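Local structure of putative hemoglobin-like oxygen-binding protein (Pseudoalteromonas haloplanktis, 4UUR) at residues A[26-31]-A[124-129]; A[35-40]-A[71-76]. The protein binds a b-type heme and, as a group II truncated hemoglobin, probably takes up oxygen at its iron. All coordinates share one frame; numbering follows the deposited sequence. Where two conformers were deposited one is given.

Contact 1 (A[26-31]-A[124-129])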
ATOM      1  N   GLU A  26      -6.821  11.044  -9.976  1.00 53.88           N
ATOM      2  CA  GLU A  26      -7.129  11.492 -11.349  1.00 55.96           C
ATOM      3  C   GLU A  26      -5.913  11.316 -12.266  1.00 45.69           C
ATOM      4  O   GLU A  26      -6.038  10.742 -13.329  1.00 44.44           O
ATOM      5  CB  GLU A  26      -7.628  12.950 -11.377  1.00 61.21           C
ATOM      6  CG  GLU A  26      -9.038  13.162 -10.804  1.00 63.17           C
ATOM      7  CD  GLU A  26      -9.383  14.653 -10.549  1.00 71.10           C
ATOM      8  OE1 GLU A  26      -8.629  15.388  -9.833  1.00 58.70           O
ATOM      9  OE2 GLU A  26     -10.442  15.093 -11.075  1.00 71.23           O
ATOM     10  N   ILE A  27      -4.761  11.784 -11.803  1.00 39.71           N
ATOM     11  CA  ILE A  27      -3.517  11.715 -12.515  1.00 40.76           C
ATOM     12  C   ILE A  27      -3.148  10.271 -12.893  1.00 43.26           C
ATOM     13  O   ILE A  27      -2.729  10.018 -14.004  1.00 41.92           O
ATOM     14  CB  ILE A  27      -2.391  12.344 -11.664  1.00 44.09           C
ATOM     15  CG1 ILE A  27      -2.652  13.840 -11.482  1.00 43.44           C
ATOM     16  CG2 ILE A  27      -1.012  12.124 -12.303  1.00 46.29           C
ATOM     17  CD1 ILE A  27      -1.724  14.499 -10.491  1.00 42.59           C
ATOM     18  N   LEU A  28      -3.338   9.326 -11.967  1.00 47.29           N
ATOM     19  CA  LEU A  28      -3.064   7.895 -12.199  1.00 45.40           C
ATOM     20  C   LEU A  28      -4.125   7.127 -12.996  1.00 43.71           C
ATOM     21  O   LEU A  28      -4.001   5.921 -13.130  1.00 44.44           O
ATOM     22  CB  LEU A  28      -2.879   7.188 -10.859  1.00 45.08           C
ATOM     23  CG  LEU A  28      -1.764   7.781 -10.006  1.00 43.62           C
ATOM     24  CD1 LEU A  28      -2.019   7.405  -8.569  1.00 44.01           C
ATOM     25  CD2 LEU A  28      -0.386   7.321 -10.469  1.00 45.34           C
ATOM     26  N   GLY A  29      -5.162   7.794 -13.517  1.00 45.30           N
ATOM     27  CA  GLY A  29      -6.163   7.122 -14.372  1.00 41.57           C
ATOM     28  C   GLY A  29      -7.340   6.548 -13.624  1.00 45.34           C
ATOM     29  O   GLY A  29      -8.060   5.713 -14.158  1.00 45.55           O
ATOM     30  N   GLY A  30      -7.533   6.975 -12.377  1.00 42.56           N
ATOM     31  CA  GLY A  30      -8.641   6.504 -11.571  1.00 41.48           C
ATOM     32  C   GLY A  30      -8.534   5.066 -11.048  1.00 47.38           C
ATOM     33  O   GLY A  30      -7.483   4.640 -10.541  1.00 48.34           O
ATOM     34  N   GLU A  31      -9.643   4.344 -11.165  1.00 45.54           N
ATOM     35  CA  GLU A  31      -9.811   3.005 -10.639  1.00 50.70           C
ATOM     36  C   GLU A  31      -8.748   2.023 -11.127  1.00 49.17           C
ATOM     37  O   GLU A  31      -8.072   1.367 -10.293  1.00 48.10           O
ATOM     38  CB  GLU A  31     -11.209   2.480 -11.001  1.00 54.37           C
ATOM     39  CG  GLU A  31     -11.408   0.984 -10.787  1.00 60.75           C
ATOM     40  CD  GLU A  31     -12.880   0.609 -10.690  1.00 69.86           C
ATOM     41  OE1 GLU A  31     -13.618   1.219  -9.881  1.00 70.11           O
ATOM     42  OE2 GLU A  31     -13.304  -0.296 -11.431  1.00 76.12           O
ATOM     43  N   PRO A 124       6.900  12.172 -12.631  1.00 33.86           N
ATOM     44  CA  PRO A 124       7.934  11.993 -11.577  1.00 33.36           C
ATOM     45  C   PRO A 124       7.701  12.819 -10.322  1.00 34.02           C
ATOM     46  O   PRO A 124       8.241  12.515  -9.280  1.00 33.70           O
ATOM     47  CB  PRO A 124       9.228  12.400 -12.267  1.00 33.43           C
ATOM     48  CG  PRO A 124       8.914  12.271 -13.716  1.00 35.13           C
ATOM     49  CD  PRO A 124       7.498  12.685 -13.867  1.00 34.40           C
ATOM     50  N   LEU A 125       6.865  13.846 -10.401  1.00 38.62           N
ATOM     51  CA  LEU A 125       6.600  14.659  -9.215  1.00 38.44           C
ATOM     52  C   LEU A 125       5.656  13.890  -8.289  1.00 39.33           C
ATOM     53  O   LEU A 125       6.007  13.597  -7.137  1.00 40.19           O
ATOM     54  CB  LEU A 125       6.036  16.026  -9.617  1.00 40.76           C
ATOM     55  CG  LEU A 125       6.995  16.923 -10.433  1.00 40.99           C
ATOM     56  CD1 LEU A 125       6.384  18.300 -10.632  1.00 36.00           C
ATOM     57  CD2 LEU A 125       8.386  17.028  -9.784  1.00 43.37           C
ATOM     58  N   LEU A 126       4.478  13.534  -8.814  1.00 38.31           N
ATOM     59  CA  LEU A 126       3.530  12.649  -8.115  1.00 38.14           C
ATOM     60  C   LEU A 126       4.234  11.401  -7.519  1.00 37.07           C
ATOM     61  O   LEU A 126       4.000  11.024  -6.352  1.00 36.88           O
ATOM     62  CB  LEU A 126       2.396  12.239  -9.050  1.00 35.61           C
ATOM     63  CG  LEU A 126       1.235  11.501  -8.400  1.00 38.20           C
ATOM     64  CD1 LEU A 126       0.544  12.294  -7.317  1.00 41.09           C
ATOM     65  CD2 LEU A 126       0.211  11.163  -9.438  1.00 40.45           C
ATOM     66  N   ARG A 127       5.154  10.821  -8.279  1.00 35.36           N
ATOM     67  CA  ARG A 127       5.789   9.597  -7.843  1.00 35.41           C
ATOM     68  C   ARG A 127       6.579   9.801  -6.591  1.00 37.47           C
ATOM     69  O   ARG A 127       6.481   8.971  -5.673  1.00 35.73           O
ATOM     70  CB  ARG A 127       6.658   8.990  -8.923  1.00 33.36           C
ATOM     71  CG  ARG A 127       7.386   7.691  -8.522  1.00 33.54           C
ATOM     72  CD  ARG A 127       8.469   7.337  -9.560  1.00 35.56           C
ATOM     73  NE  ARG A 127       7.944   7.671 -10.879  1.00 39.14           N
ATOM     74  CZ  ARG A 127       8.683   8.039 -11.926  1.00 37.11           C
ATOM     75  NH1 ARG A 127       9.995   8.041 -11.824  1.00 33.79           N
ATOM     76  NH2 ARG A 127       8.079   8.395 -13.077  1.00 32.73           N
ATOM     77  N   GLU A 128       7.392  10.861  -6.564  1.00 41.05           N
ATOM     78  CA  GLU A 128       8.194  11.208  -5.379  0.50 41.08           C
ATOM     79  C   GLU A 128       7.277  11.666  -4.233  1.00 41.47           C
ATOM     80  O   GLU A 128       7.508  11.353  -3.066  1.00 42.54           O
ATOM     81  CB  GLU A 128       9.231  12.294  -5.722  0.50 40.98           C
ATOM     82  CG  GLU A 128      10.193  12.664  -4.598  0.50 39.25           C
ATOM     83  CD  GLU A 128      11.012  11.487  -4.081  0.50 41.28           C
ATOM     84  OE1 GLU A 128      11.403  10.603  -4.868  0.50 45.12           O
ATOM     85  OE2 GLU A 128      11.278  11.445  -2.875  0.50 39.56           O
ATOM     86  N   GLY A 129       6.235  12.403  -4.566  1.00 40.78           N
ATOM     87  CA  GLY A 129       5.212  12.721  -3.569  1.00 45.22           C
ATOM     88  C   GLY A 129       4.605  11.473  -2.924  1.00 43.83           C
ATOM     89  O   GLY A 129       4.497  11.374  -1.685  1.00 43.00           O
TER

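Contact 2 (A[35-40]-A[71-76]). With HEM (protoporphyrin IX containing Fe), chain C.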
ATOM      1  N   LEU A  35      -6.212   0.024  -8.817  1.00 37.83           N
ATOM      2  CA  LEU A  35      -6.143  -1.435  -8.969  1.00 36.66           C
ATOM      3  C   LEU A  35      -4.754  -1.912  -9.360  1.00 36.18           C
ATOM      4  O   LEU A  35      -4.248  -2.823  -8.736  1.00 30.98           O
ATOM      5  CB  LEU A  35      -7.093  -1.981 -10.014  1.00 39.01           C
ATOM      6  CG  LEU A  35      -8.312  -2.802  -9.582  1.00 45.63           C
ATOM      7  CD1 LEU A  35      -8.735  -3.706 -10.755  1.00 47.39           C
ATOM      8  CD2 LEU A  35      -8.100  -3.620  -8.308  1.00 42.37           C
ATOM      9  N   ALA A  36      -4.158  -1.300 -10.382  1.00 33.51           N
ATOM     10  CA  ALA A  36      -2.830  -1.712 -10.850  1.00 34.88           C
ATOM     11  C   ALA A  36      -1.754  -1.548  -9.805  1.00 31.32           C
ATOM     12  O   ALA A  36      -0.868  -2.357  -9.749  1.00 34.60           O
ATOM     13  CB  ALA A  36      -2.422  -0.975 -12.126  1.00 35.58           C
ATOM     14  N   ILE A  37      -1.808  -0.501  -8.996  1.00 33.53           N
ATOM     15  CA  ILE A  37      -0.855  -0.330  -7.892  1.00 32.97           C
ATOM     16  C   ILE A  37      -0.986  -1.414  -6.787  1.00 32.54           C
ATOM     17  O   ILE A  37       0.017  -1.993  -6.286  1.00 30.62           O
ATOM     18  CB  ILE A  37      -0.977   1.077  -7.290  1.00 33.29           C
ATOM     19  CG1 ILE A  37      -0.449   2.081  -8.313  1.00 37.26           C
ATOM     20  CG2 ILE A  37      -0.232   1.204  -5.950  1.00 29.02           C
ATOM     21  CD1 ILE A  37      -0.577   3.532  -7.898  1.00 39.07           C
ATOM     22  N   ALA A  38      -2.222  -1.672  -6.403  1.00 29.86           N
ATOM     23  CA  ALA A  38      -2.514  -2.627  -5.366  1.00 30.18           C
ATOM     24  C   ALA A  38      -2.032  -4.004  -5.809  1.00 30.67           C
ATOM     25  O   ALA A  38      -1.380  -4.739  -5.054  1.00 30.08           O
ATOM     26  CB  ALA A  38      -4.021  -2.640  -5.102  1.00 30.73           C
ATOM     27  N   ASN A  39      -2.343  -4.353  -7.052  1.00 27.66           N
ATOM     28  CA  ASN A  39      -1.990  -5.636  -7.549  1.00 27.70           C
ATOM     29  C   ASN A  39      -0.539  -5.821  -7.801  1.00 26.04           C
ATOM     30  O   ASN A  39      -0.048  -6.882  -7.528  1.00 26.99           O
ATOM     31  CB  ASN A  39      -2.813  -6.035  -8.771  1.00 29.01           C
ATOM     32  CG  ASN A  39      -4.189  -6.514  -8.375  1.00 30.83           C
ATOM     33  OD1 ASN A  39      -4.347  -7.417  -7.565  1.00 32.35           O
ATOM     34  ND2 ASN A  39      -5.178  -5.854  -8.864  1.00 35.63           N
ATOM     35  N   ARG A  40       0.124  -4.827  -8.354  1.00 25.26           N
ATOM     36  CA  ARG A  40       1.572  -4.865  -8.588  1.00 25.70           C
ATOM     37  C   ARG A  40       2.332  -4.998  -7.261  1.00 25.81           C
ATOM     38  O   ARG A  40       3.305  -5.745  -7.171  1.00 25.75           O
ATOM     39  CB  ARG A  40       1.999  -3.570  -9.234  1.00 28.36           C
ATOM     40  CG  ARG A  40       3.516  -3.382  -9.407  1.00 31.79           C
ATOM     41  CD  ARG A  40       4.058  -4.120 -10.600  1.00 29.56           C
ATOM     42  NE  ARG A  40       3.649  -3.435 -11.816  1.00 29.08           N
ATOM     43  CZ  ARG A  40       3.954  -3.828 -13.047  1.00 29.88           C
ATOM     44  NH1 ARG A  40       4.659  -4.927 -13.295  1.00 32.54           N
ATOM     45  NH2 ARG A  40       3.561  -3.096 -14.051  1.00 30.47           N
ATOM     46  N   GLU A  71      -9.497  -0.805  -2.370  1.00 41.56           N
ATOM     47  CA  GLU A  71     -10.543  -0.005  -1.759  1.00 39.36           C
ATOM     48  C   GLU A  71      -9.932   1.093  -0.958  1.00 37.68           C
ATOM     49  O   GLU A  71     -10.395   2.223  -1.021  1.00 39.05           O
ATOM     50  CB  GLU A  71     -11.444  -0.860  -0.854  1.00 39.90           C
ATOM     51  CG  GLU A  71     -12.494  -1.652  -1.607  1.00 42.05           C
ATOM     52  CD  GLU A  71     -12.939  -2.927  -0.891  1.00 45.26           C
ATOM     53  OE1 GLU A  71     -12.876  -3.077   0.362  1.00 50.57           O
ATOM     54  OE2 GLU A  71     -13.349  -3.830  -1.618  1.00 54.68           O
ATOM     55  N   PHE A  72      -8.862   0.792  -0.224  1.00 38.64           N
ATOM     56  CA  PHE A  72      -8.215   1.851   0.576  1.00 41.27           C
ATOM     57  C   PHE A  72      -7.588   2.906  -0.290  1.00 42.15           C
ATOM     58  O   PHE A  72      -7.795   4.108  -0.053  1.00 48.36           O
ATOM     59  CB  PHE A  72      -7.187   1.308   1.542  1.00 37.94           C
ATOM     60  CG  PHE A  72      -6.324   2.360   2.152  1.00 38.80           C
ATOM     61  CD1 PHE A  72      -6.784   3.131   3.220  1.00 40.19           C
ATOM     62  CD2 PHE A  72      -5.023   2.573   1.669  1.00 39.99           C
ATOM     63  CE1 PHE A  72      -5.957   4.101   3.789  1.00 39.46           C
ATOM     64  CE2 PHE A  72      -4.200   3.513   2.228  1.00 37.60           C
ATOM     65  CZ  PHE A  72      -4.663   4.283   3.293  1.00 39.52           C
ATOM     66  N   LEU A  73      -6.850   2.450  -1.299  1.00 42.67           N
ATOM     67  CA  LEU A  73      -6.163   3.353  -2.244  1.00 40.17           C
ATOM     68  C   LEU A  73      -7.139   4.251  -3.007  1.00 36.18           C
ATOM     69  O   LEU A  73      -6.856   5.406  -3.193  1.00 35.29           O
ATOM     70  CB  LEU A  73      -5.280   2.584  -3.241  1.00 37.41           C
ATOM     71  CG  LEU A  73      -4.014   2.010  -2.644  1.00 35.59           C
ATOM     72  CD1 LEU A  73      -3.208   1.291  -3.722  1.00 40.25           C
ATOM     73  CD2 LEU A  73      -3.212   3.091  -1.964  1.00 35.04           C
ATOM     74  N   SER A  74      -8.279   3.736  -3.437  1.00 38.10           N
ATOM     75  CA  SER A  74      -9.219   4.613  -4.114  1.00 41.38           C
ATOM     76  C   SER A  74      -9.542   5.895  -3.309  1.00 42.78           C
ATOM     77  O   SER A  74      -9.522   6.970  -3.865  1.00 48.34           O
ATOM     78  CB  SER A  74     -10.504   3.909  -4.476  1.00 43.54           C
ATOM     79  OG  SER A  74     -11.472   4.900  -4.842  1.00 49.13           O
ATOM     80  N   GLY A  75      -9.789   5.805  -2.009  1.00 39.79           N
ATOM     81  CA  GLY A  75     -10.034   7.002  -1.235  1.00 40.33           C
ATOM     82  C   GLY A  75      -8.800   7.752  -0.795  1.00 39.95           C
ATOM     83  O   GLY A  75      -8.764   8.965  -0.813  1.00 41.00           O
ATOM     84  N   TRP A  76      -7.761   7.046  -0.381  1.00 40.61           N
ATOM     85  CA  TRP A  76      -6.525   7.729   0.013  1.00 40.61           C
ATOM     86  C   TRP A  76      -5.937   8.597  -1.116  1.00 42.55           C
ATOM     87  O   TRP A  76      -5.162   9.519  -0.848  1.00 41.96           O
ATOM     88  CB  TRP A  76      -5.498   6.702   0.435  1.00 37.21           C
ATOM     89  CG  TRP A  76      -4.331   7.255   1.079  1.00 37.63           C
ATOM     90  CD1 TRP A  76      -4.262   7.740   2.334  1.00 40.93           C
ATOM     91  CD2 TRP A  76      -2.990   7.297   0.551  1.00 38.25           C
ATOM     92  NE1 TRP A  76      -2.964   8.116   2.628  1.00 37.46           N
ATOM     93  CE2 TRP A  76      -2.173   7.869   1.537  1.00 37.23           C
ATOM     94  CE3 TRP A  76      -2.410   6.904  -0.667  1.00 39.30           C
ATOM     95  CZ2 TRP A  76      -0.793   8.055   1.357  1.00 39.38           C
ATOM     96  CZ3 TRP A  76      -1.063   7.106  -0.860  1.00 36.86           C
ATOM     97  CH2 TRP A  76      -0.261   7.666   0.150  1.00 40.94           C
TER
HETATM   98  CHA HEM C 700      -3.504  -4.998   6.380  1.00 26.41           C
HETATM   99  CHB HEM C 700       1.259  -5.617   7.178  1.00 23.80           C
HETATM  100  CHC HEM C 700       1.882  -0.891   6.250  1.00 25.84           C
HETATM  101  CHD HEM C 700      -2.581  -0.667   4.567  1.00 28.42           C
HETATM  102  C1A HEM C 700      -2.283  -5.561   6.702  1.00 26.76           C
HETATM  103  C2A HEM C 700      -2.092  -6.895   7.069  1.00 25.64           C
HETATM  104  C3A HEM C 700      -0.754  -7.067   7.267  1.00 26.37           C
HETATM  105  C4A HEM C 700      -0.095  -5.835   7.048  1.00 26.53           C
HETATM  106  CMA HEM C 700      -0.064  -8.361   7.679  1.00 27.86           C
HETATM  107  CAA HEM C 700      -3.141  -7.976   7.230  1.00 27.61           C
HETATM  108  CBA HEM C 700      -3.978  -8.190   5.970  1.00 35.54           C
HETATM  109  CGA HEM C 700      -4.469  -9.606   5.752  1.00 36.29           C
HETATM  110  O1A HEM C 700      -3.742 -10.590   5.501  1.00 38.57           O
HETATM  111  O2A HEM C 700      -5.699  -9.773   5.774  1.00 47.68           O
HETATM  112  C1B HEM C 700       1.835  -4.345   7.029  1.00 25.44           C
HETATM  113  C2B HEM C 700       3.175  -4.015   7.394  1.00 26.36           C
HETATM  114  C3B HEM C 700       3.349  -2.678   7.143  1.00 27.60           C
HETATM  115  C4B HEM C 700       2.050  -2.207   6.670  1.00 26.11           C
HETATM  116  CMB HEM C 700       4.184  -5.035   7.892  1.00 28.92           C
HETATM  117  CAB HEM C 700       4.442  -1.666   7.290  1.00 31.21           C
HETATM  118  CBB HEM C 700       5.533  -1.926   7.934  1.00 37.94           C
HETATM  119  C1C HEM C 700       0.750  -0.404   5.609  1.00 27.84           C
HETATM  120  C2C HEM C 700       0.605   0.848   4.991  1.00 30.31           C
HETATM  121  C3C HEM C 700      -0.690   0.903   4.537  1.00 31.69           C
HETATM  122  C4C HEM C 700      -1.297  -0.338   4.846  1.00 30.69           C
HETATM  123  CMC HEM C 700       1.689   1.916   4.925  1.00 33.11           C
HETATM  124  CAC HEM C 700      -1.401   1.956   3.779  1.00 39.33           C
HETATM  125  CBC HEM C 700      -0.775   3.009   3.266  1.00 41.60           C
HETATM  126  C1D HEM C 700      -3.148  -1.826   4.996  1.00 27.67           C
HETATM  127  C2D HEM C 700      -4.583  -2.048   4.840  1.00 28.09           C
HETATM  128  C3D HEM C 700      -4.829  -3.240   5.339  1.00 30.93           C
HETATM  129  C4D HEM C 700      -3.550  -3.744   5.815  1.00 28.38           C
HETATM  130  CMD HEM C 700      -5.631  -1.140   4.258  1.00 30.61           C
HETATM  131  CAD HEM C 700      -6.190  -3.903   5.461  1.00 35.44           C
HETATM  132  CBD HEM C 700      -6.655  -3.599   6.888  1.00 41.73           C
HETATM  133  CGD HEM C 700      -8.068  -4.097   7.215  1.00 51.80           C
HETATM  134  O1D HEM C 700      -8.709  -4.828   6.443  1.00 52.81           O
HETATM  135  O2D HEM C 700      -8.640  -3.793   8.281  1.00 54.82           O
HETATM  136  NA  HEM C 700      -1.033  -4.935   6.652  1.00 26.29           N
HETATM  137  NB  HEM C 700       1.242  -3.244   6.611  1.00 26.02           N
HETATM  138  NC  HEM C 700      -0.388  -1.099   5.478  1.00 26.31           N
HETATM  139  ND  HEM C 700      -2.558  -2.873   5.530  1.00 27.03           N
HETATM  140 FE   HEM C 700      -0.759  -3.045   6.054  1.00 28.06          FE
HETATM  141  O   HOH W   1      -0.320  -3.807   4.045  1.00 23.31           O

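Contact 1 (A[26-31]-A[124-129])
Ile27 and Leu126 reach toward each other tip to tip, and one methyl group, Leu126 CD2, carries nearly all of the meeting. Read outward along Ile27, the contact starts at the branch itself, with CB 3.6 Å from Leu126 CD2. The methyl branch comes next: Ile27 CG2 stands 3.3 Å from Leu126 CD2, tighter than usual for two carbons, so the fine detail of this pair is best read with caution. The other branch runs past the same methyl, with CG1 4.4 Å from Leu126 CD2 and the terminal Ile27 CD1 at 4.0 Å from it. On the opposing helix the torsions explain this reach. Leu126 has CG anti to its backbone N (chi1 -171°) and CD2 anti to CA, an extended chain that drives CD2 furthest out. Leu28 supplies the second wall, crossing Leu126 obliquely and bringing CG to 4.0 Å from Leu126 CD2. No hydrogen bond joins the segments, so this is a small apolar contact near the surface. Behind it, Gly29 ends the helix in a Schellman motif with positive phi, its N bonded to Glu26 O at 3.1 Å; Gly30 is the N-cap of the next helix, and together they form the glycine pair known at the AB corner of truncated hemoglobins. Pro24 and Asn123 also border the pair, and Leu28 turns to Leu77 and Val121. The contact thus rests the short helix 24-27 against the first turn of helix 124-141, just before helix 31-45 begins.

Contact 2 (A[35-40]-A[71-76])
Leu73 and Ile37 join the B helix (31-45) to the E helix (63-76), one of the two helix pairs of the 2-on-2 sandwich of truncated hemoglobins. Their side chains cross at about a right angle, Leu73 CD1 lying 3.7 Å from Ile37 CG2. Leu73 keeps CG anti to its carbonyl carbon (chi1 -73°) and CD1 anti to CA, a stretched form that pushes this one methyl between the two helices. The same CD1 lies 4.1 Å from Ala38 N and 4.2 Å from Ala38 CB; the short alanine side chain lets the leucine come close to the helix backbone. All three residues are buried, and Ile37 also packs on Thr116 and Glu120 of helix 103-120, while Leu73 touches Phe134 of helix 124-141. One position before Leu73, Phe72 belongs to the heme pocket. With CG anti to the backbone N (chi1 168°), its ring meets a vinyl group of the heme obliquely, CE2 being 3.6 Å from HEM CAC. Trp76, one turn on, places its CB 3.8 Å above one face of the Phe72 ring, toward the rim, while Phe72 CE2 lies over a face of the indole, toward its rim, so the phenyl lies between Trp76 on one side and the heme vinyl on the other. Cutting Phe72 back to an alanine here would probably open a gap beside that vinyl and leave one face of the Trp76 indole without its phenyl neighbour. Near the start of the phenylalanine side chain, Phe72 CB stands 4.0 Å from the heme methyl HEM CMD.

In the fold
The two contacts lie about 12 Å apart, centre to centre, and are nested along the chain: the pairing of 35-40 with 71-76 falls inside the long loop closed by 26-31 and 124-129. Helix 24-27 and helix 31-45 follow each other, so segments 26-31 and 35-40 lie close along the chain, and they touch where Leu28 CD1 lies 4.2 Å from Ile37 CD1. Contact 1 is a surface meeting of helix 24-27 with helix 124-141, whereas contact 2 is buried and adjoins the heme. Together they show a small all-helical globin packing its early helices at two levels, one at the surface against the start of the last helix and one in the core beside the heme pocket.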